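Long-range contact in deacetylase EF_0837 (Enterococcus faecalis, PDB 2ICS), which binds two zinc ions and, in vitro, deacetylates acetyl-(R)-mandelate as an esterase, though with very low efficiency: residues L131-K140 with P169-N180. Sequence-based numbering, arbitrary orientation.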
loop_
_atom_site.group_PDB
_atom_site.type_symbol
_atom_site.label_atom_id
_atom_site.label_comp_id
_atom_site.label_asym_id
_atom_site.label_seq_id
_atom_site.Cartn_x
_atom_site.Cartn_y
_atom_site.Cartn_z
ATOM N N LEU A 131 2.992 15.490 -22.914
ATOM C CA LEU A 131 4.255 15.607 -22.193
ATOM C C LEU A 131 4.568 16.952 -21.538
ATOM O O LEU A 131 5.378 17.016 -20.611
ATOM C CB LEU A 131 5.403 15.220 -23.117
ATOM C CG LEU A 131 6.191 13.975 -22.713
ATOM C CD1 LEU A 131 5.240 12.817 -22.431
ATOM C CD2 LEU A 131 7.172 13.625 -23.825
ATOM N N SER A 132 3.946 18.026 -22.007
ATOM C CA SER A 132 4.212 19.333 -21.417
ATOM C C SER A 132 3.764 19.355 -19.959
ATOM O O SER A 132 4.268 20.146 -19.160
ATOM C CB SER A 132 3.496 20.441 -22.202
ATOM O OG SER A 132 2.088 20.275 -22.171
ATOM N N LYS A 133 2.820 18.481 -19.618
ATOM C CA LYS A 133 2.303 18.397 -18.255
ATOM C C LYS A 133 3.325 17.783 -17.308
ATOM O O LYS A 133 3.215 17.919 -16.089
ATOM C CB LYS A 133 1.033 17.553 -18.213
ATOM C CG LYS A 133 -0.143 18.106 -18.999
ATOM C CD LYS A 133 -1.334 17.158 -18.872
ATOM C CE LYS A 133 -2.545 17.643 -19.638
ATOM N NZ LYS A 133 -3.675 16.677 -19.503
ATOM N N VAL A 134 4.315 17.107 -17.875
ATOM C CA VAL A 134 5.350 16.456 -17.084
ATOM C C VAL A 134 6.583 17.340 -16.931
ATOM O O VAL A 134 7.568 17.174 -17.654
ATOM C CB VAL A 134 5.767 15.116 -17.734
ATOM C CG1 VAL A 134 6.883 14.464 -16.933
ATOM C CG2 VAL A 134 4.569 14.188 -17.813
ATOM N N GLN A 135 6.525 18.278 -15.987
ATOM C CA GLN A 135 7.644 19.188 -15.739
ATOM C C GLN A 135 8.462 18.748 -14.533
ATOM O O GLN A 135 7.974 18.770 -13.402
ATOM C CB GLN A 135 7.140 20.615 -15.504
ATOM C CG GLN A 135 6.506 21.278 -16.712
ATOM C CD GLN A 135 6.064 22.707 -16.426
ATOM O OE1 GLN A 135 6.885 23.576 -16.107
ATOM N NE2 GLN A 135 4.761 22.956 -16.537
ATOM N N ALA A 136 9.708 18.356 -14.774
ATOM C CA ALA A 136 10.591 17.915 -13.699
ATOM C C ALA A 136 10.684 18.970 -12.599
ATOM O O ALA A 136 10.643 18.647 -11.410
ATOM C CB ALA A 136 11.983 17.618 -14.255
ATOM N N SER A 137 10.804 20.229 -13.008
ATOM C CA SER A 137 10.920 21.335 -12.068
ATOM C C SER A 137 9.769 21.398 -11.086
ATOM O O SER A 137 9.982 21.572 -9.886
ATOM C CB SER A 137 11.004 22.666 -12.821
ATOM O OG SER A 137 12.203 22.742 -13.569
ATOM N N LEU A 138 8.550 21.271 -11.594
ATOM C CA LEU A 138 7.380 21.337 -10.731
ATOM C C LEU A 138 7.365 20.212 -9.703
ATOM O O LEU A 138 6.921 20.406 -8.572
ATOM C CB LEU A 138 6.095 21.296 -11.563
ATOM C CG LEU A 138 5.909 22.410 -12.597
ATOM C CD1 LEU A 138 4.492 22.341 -13.153
ATOM C CD2 LEU A 138 6.162 23.771 -11.957
ATOM N N VAL A 139 7.854 19.040 -10.093
ATOM C CA VAL A 139 7.880 17.908 -9.176
ATOM C C VAL A 139 8.894 18.168 -8.071
ATOM O O VAL A 139 8.616 17.933 -6.895
ATOM C CB VAL A 139 8.234 16.591 -9.908
ATOM C CG1 VAL A 139 8.406 15.464 -8.900
ATOM C CG2 VAL A 139 7.127 16.235 -10.895
ATOM N N LYS A 140 10.067 18.659 -8.458
ATOM C CA LYS A 140 11.130 18.969 -7.507
ATOM C C LYS A 140 10.637 19.961 -6.458
ATOM O O LYS A 140 10.903 19.805 -5.265
ATOM C CB LYS A 140 12.340 19.558 -8.240
ATOM C CG LYS A 140 13.388 20.159 -7.310
ATOM C CD LYS A 140 14.687 19.366 -7.298
ATOM C CE LYS A 140 15.498 19.610 -8.552
ATOM N NZ LYS A 140 16.840 18.981 -8.442
ATOM N N PRO A 169 7.656 8.571 -20.891
ATOM C CA PRO A 169 7.265 9.077 -19.570
ATOM C C PRO A 169 8.039 8.433 -18.423
ATOM O O PRO A 169 8.342 9.090 -17.424
ATOM C CB PRO A 169 5.770 8.766 -19.510
ATOM C CG PRO A 169 5.358 8.873 -20.954
ATOM C CD PRO A 169 6.470 8.122 -21.644
ATOM N N LEU A 170 8.355 7.149 -18.568
ATOM C CA LEU A 170 9.097 6.439 -17.535
ATOM C C LEU A 170 10.531 6.951 -17.462
ATOM O O LEU A 170 11.078 7.113 -16.372
ATOM C CB LEU A 170 9.081 4.928 -17.802
ATOM C CG LEU A 170 9.773 4.028 -16.764
ATOM C CD1 LEU A 170 9.189 4.273 -15.373
ATOM C CD2 LEU A 170 9.602 2.568 -17.162
ATOM N N GLU A 171 11.141 7.215 -18.616
ATOM C CA GLU A 171 12.513 7.723 -18.628
ATOM C C GLU A 171 12.542 9.034 -17.859
ATOM O O GLU A 171 13.463 9.290 -17.093
ATOM C CB GLU A 171 13.003 7.979 -20.056
ATOM C CG GLU A 171 13.216 6.743 -20.898
ATOM C CD GLU A 171 13.910 7.075 -22.205
ATOM O OE1 GLU A 171 15.065 7.557 -22.157
ATOM O OE2 GLU A 171 13.304 6.867 -23.276
ATOM N N LEU A 172 11.527 9.865 -18.086
ATOM C CA LEU A 172 11.417 11.146 -17.404
ATOM C C LEU A 172 11.257 10.895 -15.904
ATOM O O LEU A 172 11.800 11.633 -15.082
ATOM C CB LEU A 172 10.209 11.934 -17.924
ATOM C CG LEU A 172 10.239 12.452 -19.367
ATOM C CD1 LEU A 172 8.931 13.167 -19.664
ATOM C CD2 LEU A 172 11.418 13.401 -19.569
ATOM N N ALA A 173 10.512 9.847 -15.558
ATOM C CA ALA A 173 10.292 9.505 -14.155
ATOM C C ALA A 173 11.626 9.136 -13.503
ATOM O O ALA A 173 11.929 9.581 -12.399
ATOM C CB ALA A 173 9.302 8.344 -14.045
ATOM N N LYS A 174 12.426 8.329 -14.190
ATOM C CA LYS A 174 13.725 7.941 -13.655
ATOM C C LYS A 174 14.659 9.150 -13.518
ATOM O O LYS A 174 15.454 9.227 -12.583
ATOM C CB LYS A 174 14.364 6.872 -14.546
ATOM C CG LYS A 174 13.620 5.537 -14.530
ATOM C CD LYS A 174 13.638 4.895 -13.138
ATOM C CE LYS A 174 15.030 4.398 -12.767
ATOM N NZ LYS A 174 15.100 3.887 -11.365
ATOM N N GLN A 175 14.556 10.095 -14.448
ATOM C CA GLN A 175 15.382 11.300 -14.413
ATOM C C GLN A 175 14.990 12.132 -13.196
ATOM O O GLN A 175 15.846 12.597 -12.443
ATOM C CB GLN A 175 15.173 12.119 -15.686
ATOM C CG GLN A 175 15.866 13.473 -15.693
ATOM C CD GLN A 175 15.413 14.344 -16.851
ATOM O OE1 GLN A 175 15.502 13.943 -18.014
ATOM N NE2 GLN A 175 14.923 15.543 -16.540
ATOM N N ILE A 176 13.683 12.319 -13.023
ATOM C CA ILE A 176 13.141 13.069 -11.901
ATOM C C ILE A 176 13.571 12.425 -10.585
ATOM O O ILE A 176 13.791 13.118 -9.589
ATOM C CB ILE A 176 11.601 13.101 -11.955
ATOM C CG1 ILE A 176 11.149 13.862 -13.202
ATOM C CG2 ILE A 176 11.041 13.739 -10.682
ATOM C CD1 ILE A 176 9.667 13.806 -13.445
ATOM N N GLN A 177 13.682 11.098 -10.584
ATOM C CA GLN A 177 14.096 10.364 -9.392
ATOM C C GLN A 177 15.549 10.714 -9.106
ATOM O O GLN A 177 15.931 10.972 -7.961
ATOM C CB GLN A 177 13.959 8.852 -9.616
ATOM C CG GLN A 177 14.418 7.999 -8.430
ATOM C CD GLN A 177 14.241 6.501 -8.668
ATOM O OE1 GLN A 177 14.792 5.940 -9.619
ATOM N NE2 GLN A 177 13.472 5.849 -7.802
ATOM N N GLN A 178 16.350 10.727 -10.163
ATOM C CA GLN A 178 17.764 11.052 -10.067
ATOM C C GLN A 178 17.943 12.470 -9.515
ATOM O O GLN A 178 18.838 12.729 -8.715
ATOM C CB GLN A 178 18.401 10.957 -11.453
ATOM C CG GLN A 178 19.906 11.165 -11.481
ATOM C CD GLN A 178 20.666 9.959 -10.967
ATOM O OE1 GLN A 178 20.504 9.552 -9.815
ATOM N NE2 GLN A 178 21.502 9.377 -11.822
ATOM N N GLU A 179 17.076 13.379 -9.946
ATOM C CA GLU A 179 17.138 14.773 -9.522
ATOM C C GLU A 179 16.636 15.037 -8.105
ATOM O O GLU A 179 16.791 16.148 -7.593
ATOM C CB GLU A 179 16.353 15.650 -10.505
ATOM C CG GLU A 179 16.999 15.791 -11.878
ATOM C CD GLU A 179 16.120 16.540 -12.867
ATOM O OE1 GLU A 179 15.640 17.642 -12.530
ATOM O OE2 GLU A 179 15.914 16.027 -13.989
ATOM N N ASN A 180 16.039 14.033 -7.470
ATOM C CA ASN A 180 15.525 14.213 -6.120
ATOM C C ASN A 180 15.979 13.153 -5.114
ATOM O O ASN A 180 15.161 12.511 -4.448
ATOM C CB ASN A 180 13.996 14.289 -6.146
ATOM C CG ASN A 180 13.486 15.447 -6.989
ATOM O OD1 ASN A 180 13.673 15.474 -8.207
ATOM N ND2 ASN A 180 12.839 16.412 -6.342
#
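Ile176 lodges between Ala136 and Val139, dividing its two branches between them. Ile176 CG2, anti to the backbone N, meets Val139 CG1 at 3.6 Å, the two side chains crossing at about a right angle. The CG1 branch instead lies against the methyl of Ala136, with Ile176 CG1 4.0 Å from Ala136 CB. One turn earlier on helix 168-178, Leu172 reaches toward the linker preceding the other helix. Leu172 CD1 is 3.7 Å from Val134 CG1 and also touches Leu131, and Leu131 CD1 lies 4.2 Å from CG of the Pro169 ring.

Lys140 closes the far end. With CG anti to the backbone N (chi1 169°), CB and CG run past the side-chain amide of Asn180. Lys140 CD reaches to within 4.1 Å of Asn180 CG and, like CE, also nears the carbonyl oxygen of Glu179. Bends at chi2 and chi3 carry the ammonium back to this carbonyl, where Lys140 NZ donates a 3.0 Å hydrogen bond to Glu179 O, tilted 22° from the carbonyl plane. The bond ties the lysine to the main chain of the other segment near its C-terminal end. The Glu179 carboxylate lies near the same ammonium but beyond salt-bridge range, probably adding a modest electrostatic attraction. Glu179 OE2 accepts a 2.8 Å hydrogen bond from Gln175 NE2, while OE1 rests against Ala136 CB.

The axes of the helical segments 136-140 and 169-178 approach to 10.1 Å and cross at -43°. Both helices lie on the outside of the amidohydrolase TIM barrel: helix 136-145 leads to strand 150-152, just before the carbamylated zinc ligand Lys154, and helix 168-178 leads to strand 186-189, which carries zinc ligand His188.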